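Local coordinates for oxalate biosynthetic component 1 (Burkholderia thailandensis, PDB 5IKY), which probably makes oxalate as a bifunctional enzyme that joins the serine hydrolase activity of an alpha/beta-hydrolase domain to a lyase activity, at residues Ile401-Pro404 / Thr405-Ala408; Gly454-Gln457 / Ala458-Val461. All coordinates share one frame; numbering follows the deposited sequence.

Contact 1 (Ile401-Pro404 / Thr405-Ala408); sequences IDVP and TRKA
Asp402 and Thr405 offer a worked example of helix capping: Asp402 is the N-cap of helix 403-415, in the connection between strands 375-380 and 446-451 of a parallel sheet consistent with a TIM-type barrel, and its side chain accepts from the backbone of Thr405. With CG held between the backbone N and the carbonyl carbon (chi1 64°), Asp402 OD1 receives the backbone N-H of Thr405 at 2.7 Å from Thr405 N. The donor approaches from above the carboxylate plane, well tilted out of it. The hydroxyl of the same threonine sits astride the group, Thr405 OG1 lying 2.6 Å from Asp402 OD1 and 2.8 Å from Asp402 OD2. Backbone and side chain of Thr405 thus both brace the carboxylate, whose negative charge would suit the positive end of the helix dipole.

The main chain supplies the regular part of the turn. Arg406 N donates to Asp402 O in the carbonyl plane at 2.9 Å, Lys407 N reaches Val403 O at the same length with an N-H...O angle of 168°, and Ala408 N follows with a bond to Pro404 O that is less straight than the Lys407 bond.

Side-chain packing completes the turn. Ile401 CG2 meets the CB and CG2 of Thr405 where the two side chains cross at about a right angle, and both residues also touch helix 418-442. Val403 instead lies alongside Arg406 and Lys407. The polar end of Arg406 is placed by a bend at chi3, which brings one face of its guanidinium over Val403 O, while its NE forms a salt bridge with Asp384. Lys407 stays extended beyond CG and passes along the valine, with Lys407 CE 3.6 Å from Val403 CG1.

Contact 2 (Gly454-Gln457 / Ala458-Val461); sequences GPFQ and ALLV
Phe456 and Leu459 are joined by an i to i+3 backbone bond, Leu459 N to Phe456 O at 2.7 Å, which belongs to the tight 3-10-like winding that leads from strand 446-451 of the probable barrel into helix 460-466. The N-H points well at the oxygen (158°), yet the donor stands above the carbonyl plane, and the C=O...N angle is only 130°. The next bond of the same spacing, Leu460 N to Gln457 O, is weak; Gln457 N to Gly454 O, two residues earlier in the chain, is also weak.

The side chains sort themselves onto different faces of this turn. Leu459 CB lies 3.2 Å from Phe456 O. Because CG lies anti to its own carbonyl carbon (chi1 -51°), the isobutyl group is carried past that oxygen toward the aromatic ring. It arrives at the ring edge, near the ring plane, with Leu459 CD1 4.3 Å from Phe456 CD1; nothing here is stacked. Both residues rest on helix 403-415, and Leu459 also reaches helix 418-442, so this face packs against those two helices.

Gln457 and Leu460 run side by side on another face. The glutamine amide makes a weak hydrogen bond from NE2 to Leu452 O, and its side chain touches Asp478 and Ala479, close in sequence to the magnesium ligand Glu477, though it remains about 13 Å from the magnesium ion itself. The aliphatic part of the glutamine serves as packing surface: Gln457 CG is 4.1 Å from Leu460 CD2.

Contact 1 comes first along the chain and contact 2 follows, their centres about 14 Å apart on the same side of the molecule. Both lie in the probable barrel domain, in the connections that flank strand 446-451: contact 1 opens helix 403-415 on the way from strand 375-380 to that strand, whereas contact 2 leads from it into helix 460-466, before strand 471-474. They meet directly where Arg406 CG packs 3.5 Å from Phe456 CZ. Two consecutive beta-alpha-beta crossover connections are thereby joined where the first turn of helix 403-415 meets the 3-10 segment that precedes helix 460-466, contact 1 near the surface and contact 2 buried, with helix 418-442 touching side chains from both.

Contact 1 (Ile401-Pro404 / Thr405-Ala408)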
loop_
_atom_site.group_PDB
_atom_site.type_symbol
_atom_site.label_atom_id
_atom_site.label_comp_id
_atom_site.label_asym_id
_atom_site.label_seq_id
_atom_site.Cartn_x
_atom_site.Cartn_y
_atom_site.Cartn_z
ATOM N N ILE A 401 18.097 -17.427 25.792
ATOM C CA ILE A 401 19.151 -18.328 25.352
ATOM C C ILE A 401 20.390 -18.025 26.182
ATOM O O ILE A 401 20.919 -16.917 26.113
ATOM C CB ILE A 401 19.465 -18.164 23.852
ATOM C CG1 ILE A 401 18.205 -18.382 23.016
ATOM C CG2 ILE A 401 20.564 -19.127 23.424
ATOM C CD1 ILE A 401 18.442 -18.299 21.525
ATOM N N ASP A 402 20.842 -18.991 26.977
ATOM C CA ASP A 402 21.968 -18.742 27.873
ATOM C C ASP A 402 23.201 -18.340 27.073
ATOM O O ASP A 402 23.388 -18.781 25.940
ATOM C CB ASP A 402 22.269 -19.963 28.756
ATOM C CG ASP A 402 22.720 -21.174 27.962
ATOM O OD1 ASP A 402 23.890 -21.207 27.528
ATOM O OD2 ASP A 402 21.912 -22.109 27.793
ATOM N N VAL A 403 24.018 -17.480 27.671
ATOM C CA VAL A 403 25.201 -16.927 27.015
ATOM C C VAL A 403 26.161 -17.988 26.446
ATOM O O VAL A 403 26.644 -17.824 25.324
ATOM C CB VAL A 403 25.972 -15.997 27.985
ATOM C CG1 VAL A 403 27.263 -15.509 27.354
ATOM C CG2 VAL A 403 25.094 -14.822 28.395
ATOM N N PRO A 404 26.443 -19.073 27.199
ATOM C CA PRO A 404 27.279 -20.109 26.577
ATOM C C PRO A 404 26.680 -20.678 25.291
ATOM O O PRO A 404 27.414 -20.947 24.340
ATOM C CB PRO A 404 27.357 -21.190 27.660
ATOM C CG PRO A 404 27.198 -20.448 28.929
ATOM C CD PRO A 404 26.209 -19.359 28.628
ATOM N N THR A 405 25.361 -20.847 25.263
ATOM C CA THR A 405 24.693 -21.382 24.084
ATOM C C THR A 405 24.683 -20.360 22.948
ATOM O O THR A 405 24.825 -20.726 21.781
ATOM C CB THR A 405 23.249 -21.820 24.398
ATOM O OG1 THR A 405 23.262 -22.762 25.477
ATOM C CG2 THR A 405 22.607 -22.471 23.182
ATOM N N ARG A 406 24.528 -19.082 23.287
ATOM C CA ARG A 406 24.558 -18.036 22.269
ATOM C C ARG A 406 25.923 -17.977 21.597
ATOM O O ARG A 406 26.021 -17.883 20.374
ATOM C CB ARG A 406 24.223 -16.664 22.858
ATOM C CG ARG A 406 24.288 -15.555 21.805
ATOM C CD ARG A 406 24.346 -14.158 22.401
ATOM N NE ARG A 406 25.393 -14.023 23.411
ATOM C CZ ARG A 406 26.689 -13.912 23.140
ATOM N NH1 ARG A 406 27.116 -13.936 21.886
ATOM N NH2 ARG A 406 27.563 -13.786 24.127
ATOM N N LYS A 407 26.974 -18.028 22.410
ATOM C CA LYS A 407 28.337 -17.989 21.901
ATOM C C LYS A 407 28.622 -19.204 21.027
ATOM O O LYS A 407 29.310 -19.100 20.010
ATOM C CB LYS A 407 29.338 -17.914 23.057
ATOM C CG LYS A 407 29.392 -16.551 23.729
ATOM C CD LYS A 407 30.309 -16.556 24.943
ATOM C CE LYS A 407 30.390 -15.173 25.578
ATOM N NZ LYS A 407 31.186 -15.174 26.837
ATOM N N ALA A 408 28.081 -20.350 21.424
ATOM C CA ALA A 408 28.205 -21.569 20.635
ATOM C C ALA A 408 27.521 -21.399 19.283
ATOM O O ALA A 408 28.134 -21.625 18.239
ATOM C CB ALA A 408 27.617 -22.753 21.387
#

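Contact 2 (Gly454-Gln457 / Ala458-Val461)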
loop_
_atom_site.group_PDB
_atom_site.type_symbol
_atom_site.label_atom_id
_atom_site.label_comp_id
_atom_site.label_asym_id
_atom_site.label_seq_id
_atom_site.Cartn_x
_atom_site.Cartn_y
_atom_site.Cartn_z
ATOM N N GLY A 454 21.217 -9.073 14.677
ATOM C CA GLY A 454 22.374 -9.224 13.807
ATOM C C GLY A 454 22.514 -10.532 13.047
ATOM O O GLY A 454 21.665 -10.873 12.224
ATOM N N PRO A 455 23.602 -11.269 13.319
ATOM C CA PRO A 455 23.997 -12.495 12.610
ATOM C C PRO A 455 23.004 -13.647 12.747
ATOM O O PRO A 455 22.875 -14.456 11.827
ATOM C CB PRO A 455 25.331 -12.868 13.271
ATOM C CG PRO A 455 25.818 -11.608 13.904
ATOM C CD PRO A 455 24.581 -10.899 14.353
ATOM N N PHE A 456 22.313 -13.716 13.880
ATOM C CA PHE A 456 21.417 -14.833 14.169
ATOM C C PHE A 456 20.166 -14.837 13.286
ATOM O O PHE A 456 19.381 -15.784 13.323
ATOM C CB PHE A 456 21.006 -14.808 15.645
ATOM C CG PHE A 456 22.167 -14.873 16.596
ATOM C CD1 PHE A 456 22.634 -16.093 17.059
ATOM C CD2 PHE A 456 22.797 -13.715 17.023
ATOM C CE1 PHE A 456 23.705 -16.156 17.931
ATOM C CE2 PHE A 456 23.869 -13.772 17.894
ATOM C CZ PHE A 456 24.324 -14.995 18.347
ATOM N N GLN A 457 19.984 -13.784 12.491
ATOM C CA GLN A 457 18.801 -13.660 11.639
ATOM C C GLN A 457 18.741 -14.745 10.568
ATOM O O GLN A 457 17.711 -14.930 9.919
ATOM C CB GLN A 457 18.745 -12.275 10.987
ATOM C CG GLN A 457 18.184 -11.202 11.905
ATOM C CD GLN A 457 17.765 -9.948 11.172
ATOM O OE1 GLN A 457 18.080 -9.764 9.998
ATOM N NE2 GLN A 457 17.046 -9.073 11.868
ATOM N N ALA A 458 19.843 -15.464 10.392
ATOM C CA ALA A 458 19.861 -16.620 9.511
ATOM C C ALA A 458 19.054 -17.766 10.120
ATOM O O ALA A 458 18.688 -18.714 9.428
ATOM C CB ALA A 458 21.290 -17.060 9.239
ATOM N N LEU A 459 18.778 -17.665 11.418
ATOM C CA LEU A 459 18.023 -18.690 12.135
ATOM C C LEU A 459 16.557 -18.310 12.287
ATOM O O LEU A 459 15.742 -19.112 12.741
ATOM C CB LEU A 459 18.625 -18.928 13.519
ATOM C CG LEU A 459 20.125 -19.195 13.603
ATOM C CD1 LEU A 459 20.534 -19.330 15.056
ATOM C CD2 LEU A 459 20.485 -20.445 12.821
ATOM N N LEU A 460 16.236 -17.080 11.901
ATOM C CA LEU A 460 14.929 -16.490 12.164
ATOM C C LEU A 460 13.766 -17.341 11.659
ATOM O O LEU A 460 12.871 -17.694 12.425
ATOM C CB LEU A 460 14.868 -15.095 11.543
ATOM C CG LEU A 460 13.959 -14.069 12.216
ATOM C CD1 LEU A 460 13.972 -14.231 13.724
ATOM C CD2 LEU A 460 14.404 -12.666 11.832
ATOM N N VAL A 461 13.785 -17.681 10.377
ATOM C CA VAL A 461 12.696 -18.451 9.786
ATOM C C VAL A 461 12.638 -19.882 10.324
ATOM O O VAL A 461 11.582 -20.341 10.757
ATOM C CB VAL A 461 12.812 -18.493 8.253
ATOM C CG1 VAL A 461 11.771 -19.430 7.670
ATOM C CG2 VAL A 461 12.656 -17.097 7.678
#